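Local coordinates for SusD-like carbohydrate binding protein BF1063 (PDB 3I4G), which probably binds carbohydrate at the outer membrane of a gut bacterium, as SusD-like proteins do in glycan uptake, at residues Tyr135-Glu147 / Pro508-Gln520. Numbering follows the deposited sequence.
With EDO (1,2-ethanediol), chain F.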
ATOM      1  N   TYR A 135      -8.083  -9.188   2.064  1.00  8.80           N
ATOM      2  CA  TYR A 135      -7.441  -8.970   0.776  1.00  7.84           C
ATOM      3  C   TYR A 135      -7.973  -9.918  -0.326  1.00  7.96           C
ATOM      4  O   TYR A 135      -8.226  -9.483  -1.439  1.00  8.60           O
ATOM      5  CB  TYR A 135      -5.921  -9.067   0.904  1.00  9.02           C
ATOM      6  CG  TYR A 135      -5.280  -7.979   1.708  1.00  7.56           C
ATOM      7  CD1 TYR A 135      -5.190  -6.693   1.199  1.00  8.07           C
ATOM      8  CD2 TYR A 135      -4.720  -8.221   2.944  1.00  7.77           C
ATOM      9  CE1 TYR A 135      -4.611  -5.685   1.947  1.00  9.18           C
ATOM     10  CE2 TYR A 135      -4.152  -7.227   3.691  1.00  8.31           C
ATOM     11  CZ  TYR A 135      -4.113  -5.954   3.179  1.00  8.56           C
ATOM     12  OH  TYR A 135      -3.518  -4.953   3.911  1.00  8.55           O
ATOM     13  N   LEU A 136      -8.187 -11.193  -0.015  1.00  8.26           N
ATOM     14  CA  LEU A 136      -8.818 -12.073  -1.003  1.00  8.82           C
ATOM     15  C   LEU A 136     -10.154 -11.531  -1.475  1.00  8.38           C
ATOM     16  O   LEU A 136     -10.471 -11.535  -2.668  1.00  8.70           O
ATOM     17  CB  LEU A 136      -8.975 -13.468  -0.437  1.00  8.36           C
ATOM     18  CG  LEU A 136      -7.709 -14.285  -0.202  1.00  8.74           C
ATOM     19  CD1 LEU A 136      -8.056 -15.484   0.642  1.00 10.12           C
ATOM     20  CD2 LEU A 136      -7.085 -14.689  -1.520  1.00 10.21           C
ATOM     21  N   ALA A 137     -10.980 -11.113  -0.531  1.00  8.66           N
ATOM     22  CA  ALA A 137     -12.302 -10.549  -0.817  1.00  9.11           C
ATOM     23  C   ALA A 137     -12.227  -9.227  -1.585  1.00  8.42           C
ATOM     24  O   ALA A 137     -13.151  -8.911  -2.315  1.00  9.61           O
ATOM     25  CB  ALA A 137     -13.103 -10.314   0.501  1.00 10.25           C
ATOM     26  N   SER A 138     -11.143  -8.471  -1.416  1.00  8.91           N
ATOM     27  CA  SER A 138     -10.990  -7.242  -2.161  1.00  7.79           C
ATOM     28  C   SER A 138     -10.779  -7.478  -3.653  1.00  9.72           C
ATOM     29  O   SER A 138     -11.242  -6.681  -4.484  1.00  9.48           O
ATOM     30  CB  SER A 138      -9.803  -6.444  -1.616  1.00  9.61           C
ATOM     31  OG  SER A 138     -10.022  -5.982  -0.285  1.00  9.62           O
ATOM     32  N   TYR A 139     -10.096  -8.562  -4.011  1.00  9.26           N
ATOM     33  CA  TYR A 139      -9.631  -8.737  -5.379  1.00  7.81           C
ATOM     34  C   TYR A 139     -10.217  -9.947  -6.094  1.00  8.36           C
ATOM     35  O   TYR A 139     -10.708  -9.810  -7.221  1.00  9.42           O
ATOM     36  CB  TYR A 139      -8.091  -8.774  -5.370  1.00  9.72           C
ATOM     37  CG  TYR A 139      -7.466  -7.503  -4.785  1.00  8.45           C
ATOM     38  CD1 TYR A 139      -7.736  -6.269  -5.350  1.00  9.09           C
ATOM     39  CD2 TYR A 139      -6.639  -7.546  -3.694  1.00  8.49           C
ATOM     40  CE1 TYR A 139      -7.188  -5.124  -4.829  1.00  8.44           C
ATOM     41  CE2 TYR A 139      -6.066  -6.404  -3.164  1.00  8.92           C
ATOM     42  CZ  TYR A 139      -6.343  -5.202  -3.757  1.00  8.17           C
ATOM     43  OH  TYR A 139      -5.774  -4.017  -3.289  1.00  9.24           O
ATOM     44  N   PHE A 140     -10.148 -11.135  -5.482  1.00  7.72           N
ATOM     45  CA  PHE A 140     -10.799 -12.310  -6.056  1.00  8.19           C
ATOM     46  C   PHE A 140     -12.311 -12.334  -5.751  1.00  8.93           C
ATOM     47  O   PHE A 140     -13.093 -12.924  -6.489  1.00  9.80           O
ATOM     48  CB  PHE A 140     -10.169 -13.586  -5.510  1.00  8.16           C
ATOM     49  CG  PHE A 140      -8.715 -13.774  -5.837  1.00  7.60           C
ATOM     50  CD1 PHE A 140      -8.310 -14.269  -7.068  1.00  7.35           C
ATOM     51  CD2 PHE A 140      -7.740 -13.505  -4.895  1.00  8.36           C
ATOM     52  CE1 PHE A 140      -6.989 -14.502  -7.347  1.00  8.60           C
ATOM     53  CE2 PHE A 140      -6.399 -13.722  -5.196  1.00  8.86           C
ATOM     54  CZ  PHE A 140      -6.051 -14.271  -6.413  1.00  8.49           C
ATOM     55  N   LYS A 141     -12.703 -11.740  -4.625  1.00  9.37           N
ATOM     56  CA  LYS A 141     -14.094 -11.516  -4.213  1.00  8.83           C
ATOM     57  C   LYS A 141     -14.828 -12.738  -3.702  1.00 10.04           C
ATOM     58  O   LYS A 141     -15.191 -12.751  -2.531  1.00 10.97           O
ATOM     59  CB  LYS A 141     -14.902 -10.791  -5.307  1.00 10.56           C
ATOM     60  CG  LYS A 141     -14.242  -9.438  -5.632  1.00 12.43           C
ATOM     61  CD  LYS A 141     -15.116  -8.499  -6.327  1.00 15.07           C
ATOM     62  CE  LYS A 141     -14.377  -7.182  -6.496  1.00 13.74           C
ATOM     63  NZ  LYS A 141     -15.217  -6.202  -7.206  1.00 18.35           N
ATOM     64  N   ASN A 142     -15.056 -13.739  -4.547  1.00 10.50           N
ATOM     65  CA  ASN A 142     -15.842 -14.919  -4.178  1.00 10.01           C
ATOM     66  C   ASN A 142     -14.857 -16.068  -4.117  1.00 10.14           C
ATOM     67  O   ASN A 142     -14.377 -16.523  -5.134  1.00 11.15           O
ATOM     68  CB  ASN A 142     -16.938 -15.134  -5.213  1.00 11.01           C
ATOM     69  CG  ASN A 142     -17.707 -13.868  -5.489  1.00 12.37           C
ATOM     70  OD1 ASN A 142     -18.235 -13.229  -4.584  1.00 13.04           O
ATOM     71  ND2 ASN A 142     -17.770 -13.481  -6.778  1.00 16.63           N
ATOM     72  N   VAL A 143     -14.546 -16.514  -2.912  1.00  9.80           N
ATOM     73  CA  VAL A 143     -13.492 -17.505  -2.683  1.00 10.53           C
ATOM     74  C   VAL A 143     -13.896 -18.434  -1.554  1.00  9.21           C
ATOM     75  O   VAL A 143     -14.824 -18.139  -0.783  1.00  9.18           O
ATOM     76  CB  VAL A 143     -12.133 -16.812  -2.330  1.00 11.31           C
ATOM     77  CG1 VAL A 143     -11.686 -15.850  -3.474  1.00 11.80           C
ATOM     78  CG2 VAL A 143     -12.208 -16.067  -1.006  1.00 11.53           C
ATOM     79  N   PRO A 144     -13.242 -19.591  -1.420  1.00  8.60           N
ATOM     80  CA  PRO A 144     -13.554 -20.451  -0.282  1.00  9.20           C
ATOM     81  C   PRO A 144     -13.241 -19.826   1.066  1.00 10.05           C
ATOM     82  O   PRO A 144     -12.157 -19.232   1.259  1.00 10.56           O
ATOM     83  CB  PRO A 144     -12.654 -21.675  -0.498  1.00 10.93           C
ATOM     84  CG  PRO A 144     -12.444 -21.683  -1.997  1.00 10.93           C
ATOM     85  CD  PRO A 144     -12.303 -20.243  -2.360  1.00 10.08           C
ATOM     86  N   LEU A 145     -14.193 -19.923   1.991  1.00  9.88           N
ATOM     87  CA  LEU A 145     -14.025 -19.442   3.344  1.00 10.28           C
ATOM     88  C   LEU A 145     -13.741 -20.672   4.189  1.00 11.82           C
ATOM     89  O   LEU A 145     -14.643 -21.429   4.560  1.00 13.56           O
ATOM     90  CB  LEU A 145     -15.279 -18.681   3.776  1.00 11.65           C
ATOM     91  CG  LEU A 145     -15.245 -18.137   5.220  1.00 14.52           C
ATOM     92  CD1 LEU A 145     -14.087 -17.184   5.439  1.00 15.40           C
ATOM     93  CD2 LEU A 145     -16.543 -17.415   5.563  1.00 14.18           C
ATOM     94  N   VAL A 146     -12.468 -20.915   4.425  1.00 12.11           N
ATOM     95  CA  VAL A 146     -11.988 -22.085   5.147  1.00 12.70           C
ATOM     96  C   VAL A 146     -11.554 -21.679   6.545  1.00 12.84           C
ATOM     97  O   VAL A 146     -10.674 -20.837   6.751  1.00 10.93           O
ATOM     98  CB  VAL A 146     -10.825 -22.720   4.433  1.00 12.75           C
ATOM     99  CG1 VAL A 146     -10.322 -23.970   5.205  1.00 14.22           C
ATOM    100  CG2 VAL A 146     -11.233 -23.077   2.986  1.00 14.92           C
ATOM    101  N   GLU A 147     -12.161 -22.304   7.536  1.00 11.79           N
ATOM    102  CA  GLU A 147     -11.871 -22.078   8.954  1.00 12.92           C
ATOM    103  C   GLU A 147     -11.323 -23.300   9.670  1.00 13.51           C
ATOM    104  O   GLU A 147     -10.693 -23.185  10.709  1.00 15.02           O
ATOM    105  CB  GLU A 147     -13.167 -21.648   9.647  1.00 18.45           C
ATOM    106  CG  GLU A 147     -13.759 -20.391   9.065  1.00 18.86           C
ATOM    107  CD  GLU A 147     -15.159 -20.078   9.590  1.00 20.11           C
ATOM    108  OE1 GLU A 147     -15.280 -19.608  10.740  1.00 19.39           O
ATOM    109  OE2 GLU A 147     -16.131 -20.211   8.802  1.00 30.47           O
ATOM    110  N   PRO A 508     -16.567  -4.472 -16.808  1.00  8.74           N
ATOM    111  CA  PRO A 508     -16.257  -4.729 -15.407  1.00 10.21           C
ATOM    112  C   PRO A 508     -15.179  -5.749 -15.080  1.00  9.42           C
ATOM    113  O   PRO A 508     -14.832  -5.880 -13.916  1.00  9.72           O
ATOM    114  CB  PRO A 508     -17.586  -5.320 -14.903  1.00 10.73           C
ATOM    115  CG  PRO A 508     -18.040  -6.153 -16.065  1.00 12.56           C
ATOM    116  CD  PRO A 508     -17.670  -5.357 -17.278  1.00 10.26           C
ATOM    117  N   THR A 509     -14.676  -6.460 -16.067  1.00  9.14           N
ATOM    118  CA  THR A 509     -13.824  -7.618 -15.825  1.00  8.82           C
ATOM    119  C   THR A 509     -12.672  -7.360 -14.888  1.00  9.94           C
ATOM    120  O   THR A 509     -12.430  -8.188 -13.990  1.00  9.78           O
ATOM    121  CB  THR A 509     -13.280  -8.128 -17.171  1.00  8.79           C
ATOM    122  OG1 THR A 509     -14.399  -8.570 -17.950  1.00 11.24           O
ATOM    123  CG2 THR A 509     -12.291  -9.299 -17.018  1.00 10.16           C
ATOM    124  N   ASP A 510     -11.948  -6.249 -15.052  1.00  8.16           N
ATOM    125  CA  ASP A 510     -10.736  -6.063 -14.250  1.00  7.41           C
ATOM    126  C   ASP A 510     -10.990  -5.577 -12.831  1.00  9.44           C
ATOM    127  O   ASP A 510     -10.034  -5.425 -12.075  1.00  9.09           O
ATOM    128  CB  ASP A 510      -9.732  -5.223 -15.028  1.00  8.05           C
ATOM    129  CG  ASP A 510      -9.141  -5.993 -16.177  1.00  9.09           C
ATOM    130  OD1 ASP A 510      -8.773  -7.181 -15.985  1.00  9.34           O
ATOM    131  OD2 ASP A 510      -9.068  -5.444 -17.287  1.00  8.55           O
ATOM    132  N   TYR A 511     -12.250  -5.371 -12.442  1.00  8.25           N
ATOM    133  CA  TYR A 511     -12.555  -5.188 -11.031  1.00  9.11           C
ATOM    134  C   TYR A 511     -12.460  -6.483 -10.222  1.00  9.66           C
ATOM    135  O   TYR A 511     -12.487  -6.427  -8.991  1.00  9.61           O
ATOM    136  CB  TYR A 511     -13.956  -4.542 -10.843  1.00  8.34           C
ATOM    137  CG  TYR A 511     -13.919  -3.065 -11.152  1.00  7.64           C
ATOM    138  CD1 TYR A 511     -13.281  -2.194 -10.291  1.00  8.11           C
ATOM    139  CD2 TYR A 511     -14.540  -2.542 -12.247  1.00  7.41           C
ATOM    140  CE1 TYR A 511     -13.243  -0.854 -10.546  1.00  8.37           C
ATOM    141  CE2 TYR A 511     -14.503  -1.165 -12.533  1.00  6.90           C
ATOM    142  CZ  TYR A 511     -13.858  -0.348 -11.647  1.00  7.90           C
ATOM    143  OH  TYR A 511     -13.755   1.008 -11.885  1.00  7.99           O
ATOM    144  N   THR A 512     -12.356  -7.642 -10.889  1.00  8.64           N
ATOM    145  CA  THR A 512     -12.258  -8.913 -10.176  1.00  7.56           C
ATOM    146  C   THR A 512     -11.117  -9.727 -10.781  1.00  9.44           C
ATOM    147  O   THR A 512     -11.041  -9.892 -12.021  1.00 11.17           O
ATOM    148  CB  THR A 512     -13.549  -9.708 -10.306  1.00  9.12           C
ATOM    149  OG1 THR A 512     -14.665  -8.933  -9.845  1.00 11.27           O
ATOM    150  CG2 THR A 512     -13.499 -10.963  -9.439  1.00 10.43           C
ATOM    151  N   TRP A 513     -10.228 -10.249  -9.950  1.00  8.27           N
ATOM    152  CA  TRP A 513      -9.177 -11.136 -10.434  1.00  9.15           C
ATOM    153  C   TRP A 513      -9.803 -12.528 -10.570  1.00  8.52           C
ATOM    154  O   TRP A 513     -10.557 -12.935  -9.700  1.00  9.77           O
ATOM    155  CB  TRP A 513      -8.019 -11.236  -9.455  1.00  9.42           C
ATOM    156  CG  TRP A 513      -7.289  -9.973  -9.127  1.00  8.26           C
ATOM    157  CD1 TRP A 513      -7.419  -8.738  -9.686  1.00  9.17           C
ATOM    158  CD2 TRP A 513      -6.202  -9.878  -8.208  1.00  7.66           C
ATOM    159  NE1 TRP A 513      -6.522  -7.857  -9.110  1.00  8.78           N
ATOM    160  CE2 TRP A 513      -5.747  -8.542  -8.207  1.00  8.12           C
ATOM    161  CE3 TRP A 513      -5.558 -10.812  -7.390  1.00  8.00           C
ATOM    162  CZ2 TRP A 513      -4.712  -8.125  -7.390  1.00  8.00           C
ATOM    163  CZ3 TRP A 513      -4.586 -10.400  -6.572  1.00  8.53           C
ATOM    164  CH2 TRP A 513      -4.146  -9.075  -6.579  1.00  8.74           C
ATOM    165  N   PRO A 514      -9.461 -13.271 -11.645  1.00  8.03           N
ATOM    166  CA  PRO A 514      -9.959 -14.646 -11.783  1.00  8.22           C
ATOM    167  C   PRO A 514      -9.300 -15.577 -10.764  1.00  9.39           C
ATOM    168  O   PRO A 514      -8.190 -15.321 -10.289  1.00  9.48           O
ATOM    169  CB  PRO A 514      -9.530 -15.030 -13.185  1.00  9.61           C
ATOM    170  CG  PRO A 514      -8.269 -14.236 -13.396  1.00 10.37           C
ATOM    171  CD  PRO A 514      -8.530 -12.898 -12.711  1.00  8.94           C
ATOM    172  N   ILE A 515      -9.986 -16.662 -10.418  1.00  9.72           N
ATOM    173  CA  ILE A 515      -9.397 -17.681  -9.616  1.00  8.72           C
ATOM    174  C   ILE A 515      -8.191 -18.244 -10.386  1.00  8.81           C
ATOM    175  O   ILE A 515      -8.298 -18.488 -11.579  1.00  9.09           O
ATOM    176  CB  ILE A 515     -10.419 -18.822  -9.386  1.00 10.32           C
ATOM    177  CG1 ILE A 515     -11.683 -18.370  -8.648  1.00 12.20           C
ATOM    178  CG2 ILE A 515      -9.759 -19.969  -8.592  1.00 10.50           C
ATOM    179  CD1 ILE A 515     -11.452 -17.820  -7.274  1.00 12.93           C
ATOM    180  N   PRO A 516      -7.053 -18.450  -9.711  1.00  8.12           N
ATOM    181  CA  PRO A 516      -5.915 -18.965 -10.455  1.00  8.53           C
ATOM    182  C   PRO A 516      -6.231 -20.269 -11.191  1.00  8.75           C
ATOM    183  O   PRO A 516      -6.926 -21.135 -10.665  1.00  9.48           O
ATOM    184  CB  PRO A 516      -4.858 -19.176  -9.368  1.00  8.49           C
ATOM    185  CG  PRO A 516      -5.227 -18.181  -8.301  1.00 10.53           C
ATOM    186  CD  PRO A 516      -6.707 -18.154  -8.318  1.00  9.13           C
ATOM    187  N   GLN A 517      -5.680 -20.391 -12.392  1.00  8.09           N
ATOM    188  CA  GLN A 517      -5.996 -21.504 -13.283  1.00  9.11           C
ATOM    189  C   GLN A 517      -5.720 -22.851 -12.636  1.00  8.46           C
ATOM    190  O   GLN A 517      -6.509 -23.794 -12.824  1.00 10.05           O
ATOM    191  CB  GLN A 517      -5.195 -21.405 -14.586  1.00  8.19           C
ATOM    192  CG  GLN A 517      -5.618 -22.377 -15.654  1.00 11.70           C
ATOM    193  CD  GLN A 517      -7.021 -22.115 -16.120  1.00 12.99           C
ATOM    194  OE1 GLN A 517      -7.334 -20.993 -16.556  1.00 16.24           O
ATOM    195  NE2 GLN A 517      -7.879 -23.144 -16.053  1.00 15.23           N
ATOM    196  N   SER A 518      -4.635 -22.960 -11.883  1.00  9.42           N
ATOM    197  CA  SER A 518      -4.320 -24.268 -11.297  1.00 10.45           C
ATOM    198  C   SER A 518      -5.424 -24.737 -10.353  1.00 11.25           C
ATOM    199  O   SER A 518      -5.673 -25.959 -10.206  1.00 10.84           O
ATOM    200  CB  SER A 518      -2.992 -24.217 -10.558  1.00 11.21           C
ATOM    201  OG  SER A 518      -3.021 -23.309  -9.489  1.00 12.23           O
ATOM    202  N   GLU A 519      -6.054 -23.781  -9.672  1.00 10.56           N
ATOM    203  CA  GLU A 519      -7.083 -24.094  -8.679  1.00 11.29           C
ATOM    204  C   GLU A 519      -8.397 -24.409  -9.371  1.00 10.64           C
ATOM    205  O   GLU A 519      -9.120 -25.307  -8.925  1.00 13.21           O
ATOM    206  CB  GLU A 519      -7.159 -22.955  -7.653  1.00 12.86           C
ATOM    207  CG  GLU A 519      -5.793 -22.657  -7.012  1.00 15.80           C
ATOM    208  CD  GLU A 519      -5.030 -23.906  -6.564  1.00 19.75           C
ATOM    209  OE1 GLU A 519      -5.524 -24.600  -5.649  1.00 21.15           O
ATOM    210  OE2 GLU A 519      -3.955 -24.241  -7.133  1.00 17.76           O
ATOM    211  N   GLN A 520      -8.703 -23.705 -10.460  1.00  9.78           N
ATOM    212  CA  GLN A 520      -9.850 -24.049 -11.269  1.00 10.41           C
ATOM    213  C   GLN A 520      -9.697 -25.469 -11.810  1.00 11.49           C
ATOM    214  O   GLN A 520     -10.680 -26.229 -11.879  1.00 12.09           O
ATOM    215  CB  GLN A 520      -9.989 -23.101 -12.457  1.00 11.64           C
ATOM    216  CG  GLN A 520     -10.217 -21.630 -12.082  1.00 11.95           C
ATOM    217  CD  GLN A 520     -10.748 -20.806 -13.230  1.00 15.08           C
ATOM    218  OE1 GLN A 520     -11.554 -21.295 -14.044  1.00 14.11           O
ATOM    219  NE2 GLN A 520     -10.302 -19.554 -13.330  1.00 12.03           N
TER
HETATM  220  C1  EDO F   5     -12.865 -11.926 -13.501  0.70 17.17           C
HETATM  221  O1  EDO F   5     -13.536 -10.695 -13.857  0.70 12.62           O
HETATM  222  C2  EDO F   5     -13.544 -13.095 -14.208  0.70 24.88           C
HETATM  223  O2  EDO F   5     -13.173 -13.031 -15.588  0.70 24.59           O
HETATM  224  O   HOH W   1     -12.603 -14.452  -8.737  1.00 11.52           O
HETATM  225  O   HOH W   2     -13.171  -4.212  -7.285  1.00 12.66           O
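Tyr139, Phe140 and Trp513 each set CG anti to their own carbonyl carbon and beside the backbone N (chi1 near -60°), from where the three rings converge in an aromatic cluster. Tyr139 and Trp513 run side by side, their rings in an offset stack with planes 11° apart; Tyr139 CB sits over the centre of the six-membered ring of Trp513 in a CH-pi contact, 3.6 Å from its centroid, and the phenol ring is displaced from it. Phe140 meets the same indole almost perpendicularly: the edge of Trp513 points at the face of Phe140 in a T-shaped pair (planes at 83°), with Trp513 CE3 3.6 Å from Phe140 CZ. Pro514 O lies at the edge of the Phe140 ring, in its plane, 3.3 Å from Phe140 CE1. One direct backbone bond crosses here, nearly straight, from Trp513 N to Tyr139 O (2.8 Å); a water donates to both Phe140 O and Trp513 O. Lys141, which leaves the helix with positive phi, reaches past Thr512 with an extended chain; its NZ bonds weakly to Tyr511 O, and a second water accepts from Lys141 NZ and donates to Tyr511 O. Trp513 NE1 bonds to Tyr455 OH on helix 454-461. This structural packing joins the SusD-like N-terminal part, at the end of helix 116-139, to the C-terminal SusD-family part, at the loop entering helix 517-522, with Trp92 of helix 86-109 touching Ile515 and Pro516, and helix 163-180 flanking Lys141 and Val143.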